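Side-chain contact in putative acetyltransferase Sthe_0691 (Sphaerobacter thermophilus, PDB 3SHP), which is a putative acetyltransferase, probably of the GNAT superfamily, that would transfer the acetyl group of acetyl-coenzyme A to an unspecified acceptor substrate: residues 104-109 and 134-139. Residues are numbered along the deposited sequence; the frame is centred on the assembly and turned at random.
Sequences EALELV and LAAAEA
The carboxylate of E107, the one flat group at this helix–helix contact, has the methyl of A136 obliquely off its plane, neither squarely over a face nor at an edge, with OE2 of E107 4.4 Å from CB of A136; the touch itself is made by the methylene CG. The setting is consistent with the α/β core of a GNAT acetyltransferase. Helix 98-116 forms the crossover between the parallel neighbouring strands 84-91 and 121-127, and helix 131-139 follows on the same face of the sheet. Segments 104-109 and 134-139 run almost parallel, crossing at -20° with their axes 8.7 Å apart. Such close spacing suits the small side chains of A136 and A137; E107 and A136 mark the register, their CA atoms 5.9 Å apart. A136 aims its methyl at the facing helix, between the two side chains that meet it. On the exposed side is E107, whose CG touches CB of A136 at 3.9 Å. With chi1 at -70° that CG stands beside the backbone N, and the chain continues extended, carrying the carboxylate on past the methyl. On the sheet side L106 places CG anti to its backbone N (chi1 -179°), which sends the branched end across toward helix 131-139. Both L106 and A137 also rest on I126 of strand 121-127, and L106 meets F89 of strand 84-91, so the helix pair and the sheet share one apolar layer. Beyond the interface, OE2 of E104 accepts hydrogen bonds from the backbone N of T13 and V14, and OE2 of E138 is hydrogen-bonded to the hydroxyl of Y164. Within the apolar layer a single methyl, CD2 of L106, spans two alanines, 4.4 Å from CB of A136 and 3.9 Å from CB of A137.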
loop_
_atom_site.group_PDB
_atom_site.type_symbol
_atom_site.label_atom_id
_atom_site.label_comp_id
_atom_site.label_asym_id
_atom_site.label_seq_id
_atom_site.Cartn_x
_atom_site.Cartn_y
_atom_site.Cartn_z
ATOM N N GLU A 104 -27.800 23.345 -5.003
ATOM C CA GLU A 104 -27.824 24.806 -5.092
ATOM C C GLU A 104 -26.594 25.292 -5.859
ATOM O O GLU A 104 -26.705 26.146 -6.716
ATOM C CB GLU A 104 -27.917 25.466 -3.710
ATOM C CG GLU A 104 -28.000 26.987 -3.810
ATOM C CD GLU A 104 -28.380 27.667 -2.499
ATOM O OE1 GLU A 104 -29.337 27.212 -1.833
ATOM O OE2 GLU A 104 -27.729 28.666 -2.134
ATOM N N ALA A 105 -25.432 24.718 -5.559
ATOM C CA ALA A 105 -24.195 25.090 -6.234
ATOM C C ALA A 105 -24.308 24.848 -7.746
ATOM O O ALA A 105 -23.816 25.640 -8.546
ATOM C CB ALA A 105 -23.028 24.317 -5.668
ATOM N N LEU A 106 -24.942 23.747 -8.134
ATOM C CA LEU A 106 -25.125 23.446 -9.552
ATOM C C LEU A 106 -26.074 24.464 -10.195
ATOM O O LEU A 106 -25.828 24.917 -11.326
ATOM C CB LEU A 106 -25.637 22.023 -9.754
ATOM C CG LEU A 106 -25.844 21.568 -11.219
ATOM C CD1 LEU A 106 -24.591 21.814 -12.054
ATOM C CD2 LEU A 106 -26.160 20.091 -11.260
ATOM N N GLU A 107 -27.143 24.828 -9.481
ATOM C CA GLU A 107 -28.058 25.878 -9.955
ATOM C C GLU A 107 -27.329 27.180 -10.237
ATOM O O GLU A 107 -27.667 27.886 -11.182
ATOM C CB GLU A 107 -29.171 26.160 -8.938
ATOM C CG GLU A 107 -30.179 25.041 -8.809
ATOM C CD GLU A 107 -31.256 25.307 -7.757
ATOM O OE1 GLU A 107 -31.043 26.117 -6.816
ATOM O OE2 GLU A 107 -32.328 24.677 -7.874
ATOM N N LEU A 108 -26.356 27.501 -9.395
ATOM C CA LEU A 108 -25.605 28.745 -9.504
ATOM C C LEU A 108 -24.608 28.722 -10.636
ATOM O O LEU A 108 -24.517 29.690 -11.375
ATOM C CB LEU A 108 -24.873 29.075 -8.191
ATOM C CG LEU A 108 -25.803 29.163 -6.962
ATOM C CD1 LEU A 108 -25.008 29.503 -5.733
ATOM C CD2 LEU A 108 -26.943 30.167 -7.172
ATOM N N VAL A 109 -23.861 27.631 -10.764
ATOM C CA VAL A 109 -22.722 27.596 -11.679
ATOM C C VAL A 109 -23.144 27.433 -13.153
ATOM O O VAL A 109 -22.496 27.984 -14.028
ATOM C CB VAL A 109 -21.665 26.516 -11.261
ATOM C CG1 VAL A 109 -22.112 25.133 -11.653
ATOM C CG2 VAL A 109 -20.308 26.808 -11.895
ATOM N N LEU A 134 -29.556 15.842 -9.181
ATOM C CA LEU A 134 -30.151 15.420 -10.457
ATOM C C LEU A 134 -31.274 16.384 -10.872
ATOM O O LEU A 134 -31.356 16.792 -12.046
ATOM C CB LEU A 134 -30.689 13.995 -10.362
ATOM C CG LEU A 134 -29.601 12.930 -10.183
ATOM C CD1 LEU A 134 -30.273 11.630 -9.803
ATOM C CD2 LEU A 134 -28.753 12.770 -11.467
ATOM N N ALA A 135 -32.126 16.751 -9.906
ATOM C CA ALA A 135 -33.250 17.632 -10.222
ATOM C C ALA A 135 -32.753 19.015 -10.629
ATOM O O ALA A 135 -33.315 19.629 -11.541
ATOM C CB ALA A 135 -34.226 17.710 -9.063
ATOM N N ALA A 136 -31.690 19.498 -9.976
ATOM C CA ALA A 136 -31.118 20.802 -10.343
ATOM C C ALA A 136 -30.615 20.747 -11.776
ATOM O O ALA A 136 -30.794 21.687 -12.522
ATOM C CB ALA A 136 -29.992 21.218 -9.384
ATOM N N ALA A 137 -30.001 19.633 -12.162
ATOM C CA ALA A 137 -29.436 19.510 -13.505
ATOM C C ALA A 137 -30.526 19.518 -14.561
ATOM O O ALA A 137 -30.413 20.193 -15.586
ATOM C CB ALA A 137 -28.599 18.244 -13.613
ATOM N N GLU A 138 -31.587 18.765 -14.297
ATOM C CA GLU A 138 -32.735 18.732 -15.185
ATOM C C GLU A 138 -33.351 20.123 -15.360
ATOM O O GLU A 138 -33.592 20.533 -16.495
ATOM C CB GLU A 138 -33.754 17.688 -14.719
ATOM C CG GLU A 138 -33.334 16.293 -15.166
ATOM C CD GLU A 138 -33.713 15.184 -14.193
ATOM O OE1 GLU A 138 -34.542 15.417 -13.266
ATOM O OE2 GLU A 138 -33.178 14.064 -14.370
ATOM N N ALA A 139 -33.541 20.863 -14.264
ATOM C CA ALA A 139 -34.090 22.217 -14.360
ATOM C C ALA A 139 -33.132 23.188 -15.072
ATOM O O ALA A 139 -33.575 24.133 -15.710
ATOM C CB ALA A 139 -34.518 22.764 -12.974
#